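PDB 4APM: apical membrane antigen 1 from Babesia divergens, which probably helps the parasite invade host cells by contributing to the moving junction between them, and binds calcium. Local coordinates for residues P221-A225 with Y405-C409; S234-I238 with T332-I337; L336-A340 with N366-E370; F384-L390 with T411-E417. All coordinates share one frame; numbering follows the deposited sequence.

Interaction 1: P221-A225 with Y405-C409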
# COMPACT_ATOMS: atom_id res chain seq x y z
N PRO A 221 -4.73 -4.85 4.29
CA PRO A 221 -6.06 -5.01 3.72
C PRO A 221 -7.14 -4.96 4.83
O PRO A 221 -6.93 -5.52 5.92
CB PRO A 221 -5.99 -6.41 3.08
CG PRO A 221 -4.55 -6.63 2.81
CD PRO A 221 -3.85 -5.99 3.97
N VAL A 222 -8.24 -4.26 4.58
CA VAL A 222 -9.38 -4.33 5.48
C VAL A 222 -10.38 -5.38 4.99
O VAL A 222 -10.94 -5.28 3.86
CB VAL A 222 -10.05 -2.96 5.67
CG1 VAL A 222 -11.12 -3.04 6.74
CG2 VAL A 222 -9.00 -1.90 6.02
N LYS A 223 -10.56 -6.43 5.81
CA LYS A 223 -11.43 -7.57 5.47
C LYS A 223 -12.87 -7.11 5.47
O LYS A 223 -13.22 -6.21 6.21
CB LYS A 223 -11.24 -8.71 6.49
CG LYS A 223 -11.97 -9.98 6.13
CD LYS A 223 -11.53 -11.16 7.00
CE LYS A 223 -11.42 -10.79 8.46
NZ LYS A 223 -11.24 -11.99 9.34
N ASP A 224 -13.67 -7.69 4.57
CA ASP A 224 -15.12 -7.41 4.48
C ASP A 224 -15.45 -5.96 4.16
O ASP A 224 -16.47 -5.44 4.62
CB ASP A 224 -15.85 -7.85 5.75
CG ASP A 224 -15.66 -9.32 6.05
OD1 ASP A 224 -15.80 -10.16 5.14
OD2 ASP A 224 -15.32 -9.63 7.19
N ALA A 225 -14.58 -5.31 3.39
CA ALA A 225 -14.70 -3.86 3.14
C ALA A 225 -14.59 -3.50 1.68
O ALA A 225 -13.77 -4.07 0.95
CB ALA A 225 -13.66 -3.08 3.94
N TYR A 405 -23.59 -13.10 7.43
CA TYR A 405 -22.43 -13.25 8.29
C TYR A 405 -21.22 -12.55 7.72
O TYR A 405 -20.95 -12.67 6.53
CB TYR A 405 -22.09 -14.73 8.47
CG TYR A 405 -20.89 -14.97 9.33
CD1 TYR A 405 -20.98 -14.90 10.73
CD2 TYR A 405 -19.65 -15.27 8.77
CE1 TYR A 405 -19.86 -15.10 11.53
CE2 TYR A 405 -18.54 -15.49 9.56
CZ TYR A 405 -18.65 -15.40 10.93
OH TYR A 405 -17.52 -15.63 11.71
N SER A 406 -20.46 -11.86 8.58
CA SER A 406 -19.09 -11.42 8.25
C SER A 406 -18.11 -11.87 9.32
O SER A 406 -18.41 -11.77 10.50
CB SER A 406 -19.04 -9.89 8.15
OG SER A 406 -18.83 -9.31 9.42
N GLU A 407 -16.92 -12.32 8.91
CA GLU A 407 -15.86 -12.66 9.87
C GLU A 407 -15.48 -11.51 10.80
O GLU A 407 -14.98 -11.74 11.89
CB GLU A 407 -14.60 -13.12 9.14
CG GLU A 407 -14.56 -14.60 8.78
CD GLU A 407 -13.25 -15.00 8.11
OE1 GLU A 407 -12.27 -14.22 8.21
OE2 GLU A 407 -13.19 -16.08 7.48
N SER A 408 -15.63 -10.27 10.33
CA SER A 408 -15.07 -9.13 11.04
C SER A 408 -16.02 -8.78 12.17
O SER A 408 -15.61 -8.48 13.29
CB SER A 408 -14.94 -7.90 10.11
OG SER A 408 -14.03 -8.13 9.05
N CYS A 409 -17.31 -8.78 11.84
CA CYS A 409 -18.29 -8.24 12.75
C CYS A 409 -19.45 -9.20 13.01
O CYS A 409 -20.47 -8.80 13.54
CB CYS A 409 -18.79 -6.91 12.21
SG CYS A 409 -17.44 -5.73 11.92
O HOH W 1 -16.26 -12.45 5.95

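Interaction 2: S234-I238 with T332-I337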
# COMPACT_ATOMS: atom_id res chain seq x y z
N SER A 234 -24.73 8.63 3.33
CA SER A 234 -24.36 7.23 3.20
C SER A 234 -22.91 7.12 2.70
O SER A 234 -22.32 8.10 2.23
CB SER A 234 -25.30 6.53 2.22
OG SER A 234 -26.57 6.34 2.80
N CYS A 235 -22.35 5.93 2.79
CA CYS A 235 -21.07 5.65 2.17
C CYS A 235 -21.32 4.96 0.83
O CYS A 235 -21.97 3.90 0.78
CB CYS A 235 -20.19 4.80 3.10
SG CYS A 235 -18.53 4.46 2.43
N VAL A 236 -20.87 5.60 -0.25
CA VAL A 236 -21.09 5.05 -1.60
C VAL A 236 -19.79 4.47 -2.20
O VAL A 236 -18.76 5.14 -2.24
CB VAL A 236 -21.68 6.12 -2.57
CG1 VAL A 236 -21.94 5.54 -3.95
CG2 VAL A 236 -22.97 6.72 -2.00
N ALA A 237 -19.85 3.22 -2.66
CA ALA A 237 -18.73 2.56 -3.32
C ALA A 237 -18.14 3.44 -4.42
O ALA A 237 -18.89 4.01 -5.24
CB ALA A 237 -19.17 1.22 -3.89
N ILE A 238 -16.81 3.53 -4.45
CA ILE A 238 -16.10 4.33 -5.45
C ILE A 238 -16.00 3.56 -6.78
O ILE A 238 -15.65 2.37 -6.79
CB ILE A 238 -14.68 4.72 -4.96
CG1 ILE A 238 -14.77 5.82 -3.94
CG2 ILE A 238 -13.79 5.17 -6.11
CD1 ILE A 238 -13.54 5.91 -3.06
N THR A 332 -9.65 9.23 -3.68
CA THR A 332 -9.27 9.00 -2.30
C THR A 332 -10.47 8.49 -1.51
O THR A 332 -11.51 9.11 -1.51
CB THR A 332 -8.72 10.30 -1.67
OG1 THR A 332 -7.55 10.72 -2.38
CG2 THR A 332 -8.35 10.08 -0.22
N PRO A 333 -10.35 7.31 -0.88
CA PRO A 333 -11.49 6.86 -0.08
C PRO A 333 -11.59 7.66 1.22
O PRO A 333 -10.55 8.07 1.77
CB PRO A 333 -11.15 5.40 0.24
CG PRO A 333 -10.06 5.03 -0.71
CD PRO A 333 -9.30 6.28 -0.99
N ASN A 334 -12.82 7.87 1.70
CA ASN A 334 -13.03 8.48 3.02
C ASN A 334 -14.11 7.79 3.85
O ASN A 334 -14.48 8.26 4.94
CB ASN A 334 -13.27 10.01 2.92
CG ASN A 334 -14.60 10.36 2.25
OD1 ASN A 334 -15.55 9.57 2.28
ND2 ASN A 334 -14.67 11.55 1.65
N CYS A 335 -14.58 6.63 3.37
CA CYS A 335 -15.36 5.69 4.19
C CYS A 335 -15.33 4.28 3.61
O CYS A 335 -14.85 4.06 2.48
CB CYS A 335 -16.81 6.17 4.27
SG CYS A 335 -17.54 6.27 2.63
N LEU A 336 -15.87 3.33 4.36
CA LEU A 336 -15.93 1.94 3.93
C LEU A 336 -17.40 1.47 3.94
O LEU A 336 -18.20 1.98 4.71
CB LEU A 336 -15.08 1.05 4.85
CG LEU A 336 -13.59 1.36 5.05
CD1 LEU A 336 -12.95 0.33 5.97
CD2 LEU A 336 -12.83 1.43 3.73
N ILE A 337 -17.74 0.53 3.06
CA ILE A 337 -19.01 -0.17 3.04
C ILE A 337 -18.73 -1.61 3.48
O ILE A 337 -17.76 -2.22 3.00
CB ILE A 337 -19.56 -0.21 1.60
CG1 ILE A 337 -19.89 1.19 1.11
CG2 ILE A 337 -20.73 -1.18 1.47
CD1 ILE A 337 -18.82 1.78 0.21

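Interaction 3: L336-A340 with N366-E370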
# COMPACT_ATOMS: atom_id res chain seq x y z
N LEU A 336 -15.87 3.33 4.36
CA LEU A 336 -15.93 1.94 3.93
C LEU A 336 -17.40 1.47 3.94
O LEU A 336 -18.20 1.98 4.71
CB LEU A 336 -15.08 1.05 4.85
CG LEU A 336 -13.59 1.36 5.05
CD1 LEU A 336 -12.95 0.33 5.97
CD2 LEU A 336 -12.83 1.43 3.73
N ILE A 337 -17.74 0.53 3.06
CA ILE A 337 -19.01 -0.17 3.04
C ILE A 337 -18.73 -1.61 3.48
O ILE A 337 -17.76 -2.22 3.00
CB ILE A 337 -19.56 -0.21 1.60
CG1 ILE A 337 -19.89 1.19 1.11
CG2 ILE A 337 -20.73 -1.18 1.47
CD1 ILE A 337 -18.82 1.78 0.21
N ILE A 338 -19.52 -2.17 4.39
CA ILE A 338 -19.28 -3.55 4.76
C ILE A 338 -19.85 -4.50 3.71
O ILE A 338 -20.89 -4.23 3.10
CB ILE A 338 -19.72 -3.92 6.21
CG1 ILE A 338 -19.14 -5.28 6.60
CG2 ILE A 338 -21.24 -3.95 6.35
CD1 ILE A 338 -19.75 -5.89 7.84
N ASP A 339 -19.10 -5.56 3.43
CA ASP A 339 -19.49 -6.54 2.43
C ASP A 339 -18.61 -7.78 2.57
O ASP A 339 -17.41 -7.71 2.35
CB ASP A 339 -19.37 -5.95 1.02
CG ASP A 339 -19.78 -6.93 -0.06
OD1 ASP A 339 -20.96 -7.35 -0.06
OD2 ASP A 339 -18.92 -7.30 -0.88
N ALA A 340 -19.20 -8.90 2.99
CA ALA A 340 -18.45 -10.14 3.25
C ALA A 340 -17.68 -10.60 2.04
O ALA A 340 -18.21 -10.62 0.94
CB ALA A 340 -19.40 -11.24 3.71
N ASN A 366 -24.68 3.68 6.77
CA ASN A 366 -25.29 2.97 5.65
C ASN A 366 -24.41 3.01 4.36
O ASN A 366 -23.96 4.08 3.95
CB ASN A 366 -26.69 3.53 5.38
CG ASN A 366 -27.36 2.87 4.18
OD1 ASN A 366 -27.76 1.71 4.24
ND2 ASN A 366 -27.41 3.59 3.06
N GLY A 367 -24.19 1.85 3.73
CA GLY A 367 -23.34 1.80 2.54
C GLY A 367 -24.03 1.29 1.29
O GLY A 367 -24.87 0.38 1.37
N TYR A 368 -23.68 1.86 0.13
CA TYR A 368 -24.00 1.23 -1.16
C TYR A 368 -22.83 0.42 -1.66
O TYR A 368 -21.73 0.95 -1.80
CB TYR A 368 -24.39 2.28 -2.19
CG TYR A 368 -25.66 2.99 -1.83
CD1 TYR A 368 -25.70 3.88 -0.76
CD2 TYR A 368 -26.86 2.68 -2.48
CE1 TYR A 368 -26.88 4.50 -0.38
CE2 TYR A 368 -28.04 3.30 -2.12
CZ TYR A 368 -28.05 4.21 -1.07
OH TYR A 368 -29.22 4.82 -0.69
N ILE A 369 -23.04 -0.88 -1.89
CA ILE A 369 -21.98 -1.75 -2.39
C ILE A 369 -21.55 -1.46 -3.85
O ILE A 369 -20.38 -1.63 -4.20
CB ILE A 369 -22.30 -3.25 -2.24
CG1 ILE A 369 -23.53 -3.65 -3.05
CG2 ILE A 369 -22.44 -3.64 -0.77
CD1 ILE A 369 -23.70 -5.14 -3.21
N GLU A 370 -22.51 -1.05 -4.69
CA GLU A 370 -22.23 -0.80 -6.11
C GLU A 370 -21.95 0.68 -6.33
O GLU A 370 -22.65 1.54 -5.81
CB GLU A 370 -23.42 -1.21 -7.00
CG GLU A 370 -23.48 -2.68 -7.39
CD GLU A 370 -22.38 -3.07 -8.36
OE1 GLU A 370 -22.28 -2.44 -9.44
OE2 GLU A 370 -21.63 -4.02 -8.05

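Interaction 4: F384-L390 with T411-E417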
# COMPACT_ATOMS: atom_id res chain seq x y z
N PHE A 384 -32.07 -2.10 -8.87
CA PHE A 384 -32.18 -1.90 -7.42
C PHE A 384 -30.81 -1.85 -6.76
O PHE A 384 -29.96 -2.70 -7.02
CB PHE A 384 -33.03 -2.99 -6.78
CG PHE A 384 -33.10 -2.91 -5.29
CD1 PHE A 384 -33.84 -1.90 -4.67
CD2 PHE A 384 -32.43 -3.83 -4.49
CE1 PHE A 384 -33.90 -1.82 -3.29
CE2 PHE A 384 -32.50 -3.76 -3.11
CZ PHE A 384 -33.24 -2.75 -2.51
N GLU A 385 -30.63 -0.88 -5.88
CA GLU A 385 -29.33 -0.59 -5.29
C GLU A 385 -29.20 -1.17 -3.88
O GLU A 385 -29.64 -0.56 -2.92
CB GLU A 385 -29.08 0.91 -5.26
CG GLU A 385 -28.83 1.54 -6.62
CD GLU A 385 -28.45 3.00 -6.49
OE1 GLU A 385 -28.41 3.49 -5.35
OE2 GLU A 385 -28.19 3.66 -7.52
N VAL A 386 -28.60 -2.34 -3.78
CA VAL A 386 -28.25 -2.94 -2.51
C VAL A 386 -27.50 -1.99 -1.56
O VAL A 386 -26.50 -1.37 -1.94
CB VAL A 386 -27.43 -4.21 -2.74
CG1 VAL A 386 -27.12 -4.90 -1.43
CG2 VAL A 386 -28.19 -5.14 -3.68
N THR A 387 -28.03 -1.85 -0.34
CA THR A 387 -27.34 -1.15 0.74
C THR A 387 -26.93 -2.15 1.82
O THR A 387 -27.52 -3.22 1.92
CB THR A 387 -28.22 -0.06 1.36
OG1 THR A 387 -29.56 -0.55 1.49
CG2 THR A 387 -28.21 1.18 0.50
N THR A 388 -25.85 -1.85 2.55
CA THR A 388 -25.48 -2.65 3.73
C THR A 388 -25.24 -1.75 4.94
O THR A 388 -25.04 -0.53 4.80
CB THR A 388 -24.22 -3.52 3.52
OG1 THR A 388 -23.06 -2.68 3.43
CG2 THR A 388 -24.32 -4.40 2.28
N ALA A 389 -25.22 -2.36 6.13
CA ALA A 389 -25.01 -1.63 7.38
C ALA A 389 -24.78 -2.63 8.52
O ALA A 389 -25.21 -3.77 8.45
CB ALA A 389 -26.20 -0.73 7.69
N LEU A 390 -24.05 -2.20 9.55
CA LEU A 390 -23.75 -3.05 10.72
C LEU A 390 -24.92 -3.15 11.71
O LEU A 390 -24.89 -3.96 12.63
CB LEU A 390 -22.53 -2.49 11.44
CG LEU A 390 -21.17 -3.18 11.36
CD1 LEU A 390 -21.16 -4.33 10.38
CD2 LEU A 390 -20.10 -2.15 11.02
N THR A 411 -22.75 -10.85 12.27
CA THR A 411 -23.94 -10.62 11.45
C THR A 411 -24.13 -9.15 11.10
O THR A 411 -24.03 -8.27 11.96
CB THR A 411 -25.24 -11.12 12.16
OG1 THR A 411 -25.03 -12.43 12.68
CG2 THR A 411 -26.43 -11.16 11.19
N TYR A 412 -24.49 -8.89 9.84
CA TYR A 412 -24.87 -7.54 9.45
C TYR A 412 -26.02 -7.62 8.47
O TYR A 412 -26.39 -8.70 8.06
CB TYR A 412 -23.66 -6.80 8.83
CG TYR A 412 -23.26 -7.33 7.46
CD1 TYR A 412 -22.46 -8.46 7.35
CD2 TYR A 412 -23.69 -6.70 6.29
CE1 TYR A 412 -22.13 -8.98 6.11
CE2 TYR A 412 -23.34 -7.20 5.04
CZ TYR A 412 -22.56 -8.34 4.96
OH TYR A 412 -22.21 -8.85 3.74
N TYR A 413 -26.50 -6.46 8.03
CA TYR A 413 -27.77 -6.36 7.32
C TYR A 413 -27.62 -5.77 5.94
O TYR A 413 -26.83 -4.83 5.74
CB TYR A 413 -28.76 -5.52 8.13
CG TYR A 413 -28.83 -5.98 9.55
CD1 TYR A 413 -29.61 -7.09 9.90
CD2 TYR A 413 -28.02 -5.40 10.54
CE1 TYR A 413 -29.64 -7.55 11.20
CE2 TYR A 413 -28.04 -5.87 11.84
CZ TYR A 413 -28.86 -6.94 12.16
OH TYR A 413 -28.89 -7.41 13.44
N TYR A 414 -28.41 -6.29 5.00
CA TYR A 414 -28.52 -5.70 3.68
C TYR A 414 -29.96 -5.62 3.15
O TYR A 414 -30.85 -6.33 3.62
CB TYR A 414 -27.59 -6.41 2.69
CG TYR A 414 -27.99 -7.82 2.29
CD1 TYR A 414 -27.60 -8.92 3.05
CD2 TYR A 414 -28.63 -8.06 1.08
CE1 TYR A 414 -27.91 -10.21 2.65
CE2 TYR A 414 -28.96 -9.34 0.68
CZ TYR A 414 -28.59 -10.42 1.46
OH TYR A 414 -28.89 -11.70 1.05
N CYS A 415 -30.16 -4.73 2.18
CA CYS A 415 -31.47 -4.50 1.61
C CYS A 415 -31.62 -5.12 0.23
O CYS A 415 -30.94 -4.70 -0.72
CB CYS A 415 -31.74 -3.02 1.51
SG CYS A 415 -33.45 -2.68 1.08
N SER A 416 -32.53 -6.07 0.11
CA SER A 416 -32.67 -6.87 -1.09
C SER A 416 -34.12 -6.85 -1.60
O SER A 416 -35.04 -6.51 -0.86
CB SER A 416 -32.22 -8.30 -0.79
OG SER A 416 -32.53 -9.16 -1.86
N GLU A 417 -34.30 -7.18 -2.88
CA GLU A 417 -35.65 -7.28 -3.49
C GLU A 417 -36.28 -8.66 -3.26
O GLU A 417 -37.50 -8.82 -3.40
CB GLU A 417 -35.60 -7.01 -4.99
CG GLU A 417 -35.53 -5.55 -5.41
CD GLU A 417 -35.22 -5.39 -6.90
OE1 GLU A 417 -34.56 -6.29 -7.48
OE2 GLU A 417 -35.60 -4.35 -7.48

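Interaction 1: P221-A225 with Y405-C409
Of the two flat carboxylates here, Asp-224 OD2 and Glu-407 OE1 are each approached from the anti side, by Ser-408 OG and Lys-223 NZ. Ser-408 OG donates to Asp-224 OD2 over 2.7 Å, 20° out of the carboxylate plane, while Ser-408 N adds a weak bond of 3.2 Å to Asp-224 OD2. With OG beside its own backbone N (chi1 -64°), Ser-408 offers both donors to that oxygen. Asp-224 OD1 accepts a hydrogen bond from a water whose oxygen accepts from Glu-407 N, and another from Gly-341 N, so the buried acid is satisfied on both oxygens and probably stays charged. Nearer solvent, Lys-223 crosses Glu-407 at about a right angle; bent at chi3, it brings NZ 2.7 Å from Glu-407 OE1 in a salt bridge. These long, flexible side chains suit the more exposed margin. Ser-408 OG itself accepts from Phe-359 N, and the Cys-361–Cys-409 disulfide ties down the end of 405-409. Two local motifs join here: a type II beta turn from Val-222 to Ala-225, in which Asp-224 tolerates the positive phi of the third position, and an ST motif, in which Ser-406 OG accepts from Cys-409 N.

Interaction 2: S234-I238 with T332-I337
Cys-235 O accepts a backbone hydrogen bond from Tyr-368 N, and across the contact Ile-337 CG1 lies 3.4 Å from this same Cys-235 O. No hydrogen bond joins 234-238 to 332-337; the tie is covalent. Cys-235 SG and Cys-335 SG form a disulfide of 2.1 Å whose chi3 of 90° is the relaxed value for a cystine. Its two halves are built differently: Cys-235 sends SG opposite its backbone N, whereas Cys-335 tucks SG between its N and carbonyl carbon. Ile-337 packs against one flank of the bridge, with CD1 3.5 Å from Cys-235 SG and reaching on to the other strand, 3.4 Å from Ala-237 N. The small Ala-237 lets Ile-337 CD1 come this close to the main chain. The Ile-337 chi2 of 100°, away from the usual staggered values, is consistent with a confined site. At the far end Ile-238 CD1 sits 3.7 Å from Pro-333 CA. The strands 234-237 and 335-337 run at 76° to each other, although strand 225-231 pairs with both, so the bridge staples a strongly curled sheet. A classic beta bulge puts Asn-334 and Cys-335 opposite Gly-228 on that middle strand, while helix 8-16 packs against 332-337 through Trp-12 on Cys-335 and Leu-336 and Met-16 on Pro-333 and Leu-336.

Interaction 3: L336-A340 with N366-E370
Ile-337 and Ile-369 meet at about a right angle, branch against branch, with Ile-337 CG2 3.7 Å from Ile-369 CG2. Each methyl is placed by its first torsion. In Ile-337 the CG2 branch stands opposite the backbone N, facing the oncoming isoleucine, while the CG1 branch runs on to the main chain beyond. In Ile-369 it is CG1 that takes the place between N and carbonyl carbon (chi1 63°), and the shorter CG2 branch is thereby turned to the contact. That same methyl touches a second side chain, since Asp-339 also crosses Ile-369 at about a right angle and its OD1 comes within 4.1 Å of Ile-369 CG2. The strands 335-339 and 367-368 belong to one mixed sheet yet are not neighbours in it: 225-231 and 234-237 come between. That Ile-337 and Ile-369 nevertheless touch implies that the sheet curls strongly, and beta-branched isoleucines, with their broad apolar flanks, suit such a bridge. Ile-337 CG1, 3.8 Å from Gly-367 CA, occupies the place a beta carbon would need there, so the residue without one fits. The carbonyl of the next residue is wrapped by the same isoleucine: Tyr-368 O lies 3.5 Å from Ile-337 CG1 and 3.6 Å from Ile-337 CD1, while its hydrogen bond comes from Ala-237 N. The Tyr-368 side chain leaves the backbone away from 336-340, and its ring makes a cation-pi interaction with Arg-372. Beside the partly exposed Asp-339, an acetate ion, probably from the crystallisation liquor, lies about 3 Å from its side chain.

Interaction 4: F384-L390 with T411-E417
Phe-384, with its ring carbon CG turned opposite the backbone N (chi1 176°), runs alongside Glu-417 in the reverse direction. Its CB comes first to the carboxylate, 3.0 Å from Glu-417 OE2. At the ring, Glu-417 CG lies over one face in a CH-pi contact, 3.9 Å from the Phe-384 centroid, with the carboxylate and ring planes only 15° apart. Farther out, the ring edge, at Phe-384 CE2, meets Cys-415 O at 3.0 Å, and at the tip Phe-384 CZ reaches Cys-415 SG at 3.6 Å, a sulfur-aromatic contact at the ring edge. A flat, apolar ring suits this place, where its edge can lie against the sulfur of the Cys-397–Cys-415 disulfide and its face on the aliphatic part of a surface glutamate. Main-chain bonds continue the pairing: Cys-415 N donates to Thr-387 O, and Ala-389 and Tyr-413 exchange two bonds of 3.0 Å, from Ala-389 N to Tyr-413 O and from Tyr-413 N to Ala-389 O. On the face that carries Thr-388 and Tyr-414, Thr-388 CG2 lies 3.9 Å from Tyr-414 CB and also touches the edge of the Tyr-412 ring. Thr-388 OG1 and Tyr-412 OH find their partners outside the two segments, at Ile-338 O and Ala-340 N. This is regular antiparallel beta pairing, with Thr-388–Tyr-414 non-hydrogen-bonded and Ala-389–Tyr-413 hydrogen-bonded, in a disulfide-braced region that is probably domain III of the AMA1 ectodomain.

How the interactions relate
All four contacts hold together one mixed sheet and its margins. Interactions 2 and 3 lie about 8 Å apart between centres and share Leu-336 and Ile-337; Cys-235 N probably bonds to Asn-366 O at 2.7 Å. Interactions 3 and 4 are equally close, and Gly-367 O probably accepts from Thr-388 N at 2.7 Å. Thus 234-238, 366-370 and 384-390 follow one another across the sheet. Interaction 1 lies where 405-409 meets the turn before strand 225-231, about 11 Å from interaction 3 between centres, with Asp-224 O probably bonded to Asp-339 N. Its Ser-406 also packs on Tyr-412 of interaction 4. The calcium site at Gly-120 and Asp-122 lies away from all of them.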